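Local coordinates for protein phosphonate monoester hydrolase (Ruegeria pomeroyi, PDB 4UPK) that belongs to the sulfatase family of the alkaline phosphatase clan, a group of alpha/beta enzymes built round a central mixed beta-sheet, and assembles from four chains, at residues A[36-41]-A[87-92]; A[129-134]-A[155-160]. All blocks are in the same frame, centred on the assembly; numbering follows the deposited sequence.

Both contacts reach the central mixed sheet and touch each other, with about 11 Å between their centres, and Leu90 of helix 82-91 joins them. Its CD2 touches Phe38 of strand 35-41 in interaction 1 and also lies 4.1 Å from Phe157 CZ in interaction 2, while Leu90 CD1 meets Thr131 CG2 of interaction 2 at 3.8 Å. His236, on strand 234-239 between strands 35-41 and 125-127, adds a second bridge, since its ring stacks with Phe38 and also meets Phe157. Interaction 1 is the inner, wholly buried contact; interaction 2 is partly buried and reaches a neighbouring subunit through Glu159.

Interaction 1: residues A[36-41]-A[87-92]; sequences VLFIII and ASILTG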
# COMPACT_ATOMS: atom_id res chain seq x y z
N VAL A 36 13.14 17.51 21.88
CA VAL A 36 11.73 17.67 22.19
C VAL A 36 11.35 16.74 23.35
O VAL A 36 11.50 15.53 23.26
CB VAL A 36 10.76 17.56 20.96
CG1 VAL A 36 9.31 17.81 21.39
CG2 VAL A 36 11.17 18.53 19.85
N LEU A 37 10.89 17.34 24.46
CA LEU A 37 10.44 16.61 25.63
C LEU A 37 8.96 16.90 25.78
O LEU A 37 8.57 18.00 26.17
CB LEU A 37 11.23 16.94 26.92
CG LEU A 37 10.73 16.24 28.23
CD1 LEU A 37 10.81 14.72 28.14
CD2 LEU A 37 11.47 16.74 29.42
N PHE A 38 8.14 15.90 25.45
CA PHE A 38 6.70 15.98 25.49
C PHE A 38 6.14 15.11 26.61
O PHE A 38 6.11 13.87 26.49
CB PHE A 38 6.13 15.60 24.10
CG PHE A 38 4.66 15.87 23.85
CD1 PHE A 38 3.90 16.61 24.75
CD2 PHE A 38 4.05 15.42 22.68
CE1 PHE A 38 2.54 16.85 24.51
CE2 PHE A 38 2.70 15.66 22.45
CZ PHE A 38 1.96 16.39 23.35
N ILE A 39 5.72 15.77 27.73
CA ILE A 39 5.14 15.07 28.88
C ILE A 39 3.64 15.31 28.89
O ILE A 39 3.20 16.47 28.82
CB ILE A 39 5.77 15.39 30.28
CG1 ILE A 39 7.29 15.22 30.29
CG2 ILE A 39 5.09 14.53 31.43
CD1 ILE A 39 7.95 15.74 31.60
N ILE A 40 2.87 14.21 29.05
CA ILE A 40 1.42 14.21 29.18
C ILE A 40 1.05 13.46 30.46
O ILE A 40 1.35 12.26 30.60
CB ILE A 40 0.66 13.66 27.91
CG1 ILE A 40 0.99 14.49 26.65
CG2 ILE A 40 -0.88 13.60 28.17
CD1 ILE A 40 0.39 13.97 25.37
N ILE A 41 0.42 14.19 31.40
CA ILE A 41 -0.07 13.64 32.66
C ILE A 41 -1.54 13.31 32.36
O ILE A 41 -2.24 14.14 31.80
CB ILE A 41 0.08 14.66 33.84
CG1 ILE A 41 1.55 15.08 34.06
CG2 ILE A 41 -0.51 14.11 35.16
CD1 ILE A 41 1.73 16.39 34.89
N ALA A 87 -5.88 10.83 20.42
CA ALA A 87 -5.90 10.89 18.95
C ALA A 87 -5.85 12.35 18.42
O ALA A 87 -5.11 12.65 17.50
CB ALA A 87 -7.09 10.11 18.42
N SER A 88 -6.53 13.27 19.08
CA SER A 88 -6.55 14.70 18.75
C SER A 88 -5.24 15.40 19.02
O SER A 88 -4.81 16.21 18.21
CB SER A 88 -7.67 15.40 19.53
OG SER A 88 -8.93 15.22 18.91
N ILE A 89 -4.62 15.13 20.18
CA ILE A 89 -3.32 15.69 20.60
C ILE A 89 -2.20 15.22 19.67
O ILE A 89 -1.38 16.04 19.21
CB ILE A 89 -3.06 15.34 22.10
CG1 ILE A 89 -3.98 16.18 23.00
CG2 ILE A 89 -1.57 15.51 22.50
CD1 ILE A 89 -4.14 15.69 24.54
N LEU A 90 -2.18 13.90 19.39
CA LEU A 90 -1.15 13.31 18.55
C LEU A 90 -1.31 13.52 17.05
O LEU A 90 -0.32 13.40 16.33
CB LEU A 90 -0.92 11.82 18.88
CG LEU A 90 -0.52 11.47 20.32
CD1 LEU A 90 -0.59 9.98 20.56
CD2 LEU A 90 0.83 12.05 20.71
N THR A 91 -2.53 13.84 16.57
CA THR A 91 -2.79 14.11 15.14
C THR A 91 -2.99 15.59 14.82
O THR A 91 -2.87 15.97 13.66
CB THR A 91 -3.99 13.31 14.58
OG1 THR A 91 -5.21 13.78 15.18
CG2 THR A 91 -3.84 11.80 14.70
N GLY A 92 -3.31 16.41 15.83
CA GLY A 92 -3.55 17.83 15.62
C GLY A 92 -4.89 18.13 14.95
O GLY A 92 -5.11 19.25 14.48
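Phe38 and Ile40 of strand 35-41 meet Ile89 and Leu90 of helix 82-91, a helix laid on one face of the central sheet in the alpha/beta core of the sulfatase fold. Strand and helix run almost antiparallel, at 170°, and their short axes come no closer than 12.4 Å, so the gap is filled by side chains from both sides, the helix contributing a branch methyl.

The main bump is that methyl, CG2 of Ile89. It fits the notch between two strand side chains: Phe38 CZ is 3.7 Å away and Ile40 CD1 is 3.8 Å away. Against the phenyl group the methyl comes in at the edge, close to the ring plane. Phe38 can present that edge because its CG stands anti to the backbone N (chi1 -169°), which carries the ring across toward the helix. His236 stacks on the ring, and Leu394 and Ile398 of helix 394-402 touch the same side chain. Ile40 reaches the notch with an extended CG1-CD1 arm (chi2 175°), which runs alongside Ile89, pointing the opposite way. Leu90 adds a lesser bump, its CD2 approaching Phe38 CE2 at 4.4 Å.

Strand alternation turns Leu37 and Ile41 to the other side of the sheet, where they pack on helix 303-333. The helix ends here, with Gly92 leaving helical angles at positive phi. In its last turn Ala87 O accepts twice from Thr91, from N at 3.0 Å and from OG1 at 2.6 Å, the two donors arriving from opposite faces of the carbonyl plane.

Interaction 2: residues A[129-134]-A[155-160]; sequences GYTDTS and RGFHEV
The loop that leaves strand 125-127 doubles back beside strand 158-162, which pairs in parallel with strand 125-127, and here Thr131 and Gly129 meet Phe157 and Glu159. Thr131 lays its CG2 methyl over one face of the Phe157 ring, a CH-pi contact 4.3 Å from the ring centroid and 26° off the normal; the closest ring atom, CD2, is 3.9 Å from CG2. A chi1 of 55° sets CG2 anti to the carbonyl carbon and beside the backbone N, from where it faces the ring. The hydroxyl bonds instead to Met154 N and, at 3.0 Å, to Thr133 OG1. In this alpha/beta fold helix 82-91 lies against the pair, while Ile114 and Ala115 of helix 114-120 also pack on the phenyl group.

Farther along, the link is through water. Gly129 O and Glu159 OE2 are 4.3 Å apart, and one water donates to both, at 2.5 Å to Gly129 O and 2.5 Å to Glu159 OE2, both short distances for such bonds. That carboxylate is held further by Arg164, which forms a salt bridge to OE2, and by His158 of a second subunit, whose NE2 hydrogen-bonds to OE1.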
# COMPACT_ATOMS: atom_id res chain seq x y z
N GLY A 129 5.69 4.95 28.02
CA GLY A 129 4.30 4.87 28.42
C GLY A 129 3.34 4.27 27.43
O GLY A 129 3.44 3.08 27.12
N TYR A 130 2.34 5.05 27.00
CA TYR A 130 1.23 4.64 26.11
C TYR A 130 0.73 5.78 25.22
O TYR A 130 0.94 6.94 25.56
CB TYR A 130 0.04 4.14 26.96
CG TYR A 130 -0.44 5.18 27.96
CD1 TYR A 130 0.20 5.36 29.18
CD2 TYR A 130 -1.55 5.98 27.67
CE1 TYR A 130 -0.25 6.30 30.10
CE2 TYR A 130 -1.98 6.95 28.57
CZ TYR A 130 -1.31 7.11 29.78
OH TYR A 130 -1.68 8.07 30.69
N THR A 131 0.00 5.44 24.13
CA THR A 131 -0.64 6.41 23.20
C THR A 131 -2.15 6.16 23.13
O THR A 131 -2.89 7.04 22.70
CB THR A 131 -0.03 6.38 21.77
OG1 THR A 131 -0.06 5.06 21.27
CG2 THR A 131 1.38 6.91 21.73
N ASP A 132 -2.61 4.96 23.58
CA ASP A 132 -4.01 4.54 23.57
C ASP A 132 -4.66 4.66 22.20
O ASP A 132 -5.76 5.22 22.05
CB ASP A 132 -4.85 5.22 24.69
CG ASP A 132 -4.56 4.71 26.08
OD1 ASP A 132 -3.95 3.63 26.21
OD2 ASP A 132 -4.99 5.37 27.05
N THR A 133 -3.95 4.13 21.18
CA THR A 133 -4.35 4.19 19.78
C THR A 133 -5.03 2.91 19.31
O THR A 133 -4.46 1.82 19.40
CB THR A 133 -3.19 4.62 18.87
OG1 THR A 133 -2.42 5.64 19.50
CG2 THR A 133 -3.66 5.11 17.50
N SER A 134 -6.26 3.07 18.77
CA SER A 134 -7.03 1.98 18.19
C SER A 134 -6.55 1.88 16.75
O SER A 134 -6.66 2.84 15.97
CB SER A 134 -8.52 2.30 18.26
OG SER A 134 -8.90 2.58 19.59
N ARG A 155 1.55 4.32 15.26
CA ARG A 155 2.46 4.19 14.13
C ARG A 155 3.47 5.35 14.14
O ARG A 155 3.07 6.52 14.20
CB ARG A 155 1.63 4.22 12.83
CG ARG A 155 2.45 4.12 11.55
CD ARG A 155 1.67 4.55 10.32
NE ARG A 155 2.52 4.44 9.13
CZ ARG A 155 2.10 4.58 7.88
NH1 ARG A 155 0.82 4.83 7.63
NH2 ARG A 155 2.95 4.46 6.87
N GLY A 156 4.76 5.01 14.09
CA GLY A 156 5.83 5.98 14.09
C GLY A 156 6.56 6.05 15.42
O GLY A 156 7.75 6.35 15.45
N PHE A 157 5.86 5.76 16.53
CA PHE A 157 6.46 5.78 17.87
C PHE A 157 7.30 4.55 18.10
O PHE A 157 6.89 3.43 17.78
CB PHE A 157 5.41 5.94 18.98
CG PHE A 157 4.99 7.36 19.27
CD1 PHE A 157 5.80 8.21 20.02
CD2 PHE A 157 3.78 7.85 18.80
CE1 PHE A 157 5.42 9.53 20.27
CE2 PHE A 157 3.39 9.18 19.06
CZ PHE A 157 4.21 10.01 19.80
N HIS A 158 8.50 4.77 18.66
CA HIS A 158 9.41 3.71 18.99
C HIS A 158 9.31 3.54 20.50
O HIS A 158 9.69 4.43 21.27
CB HIS A 158 10.83 3.99 18.51
CG HIS A 158 11.70 2.76 18.53
ND1 HIS A 158 11.89 2.00 17.39
CD2 HIS A 158 12.39 2.21 19.55
CE1 HIS A 158 12.69 1.01 17.74
NE2 HIS A 158 13.03 1.10 19.04
N GLU A 159 8.69 2.43 20.91
CA GLU A 159 8.46 2.15 22.31
C GLU A 159 9.72 1.68 23.02
O GLU A 159 10.31 0.68 22.63
CB GLU A 159 7.32 1.13 22.44
CG GLU A 159 6.75 1.03 23.83
CD GLU A 159 5.75 -0.09 23.93
OE1 GLU A 159 6.17 -1.26 23.86
OE2 GLU A 159 4.54 0.20 24.09
N VAL A 160 10.15 2.44 24.04
CA VAL A 160 11.29 2.15 24.90
C VAL A 160 10.79 1.36 26.14
O VAL A 160 11.35 0.32 26.47
CB VAL A 160 12.10 3.42 25.27
CG1 VAL A 160 13.44 3.03 25.91
CG2 VAL A 160 12.34 4.30 24.05
O HOH W 1 2.75 1.63 25.16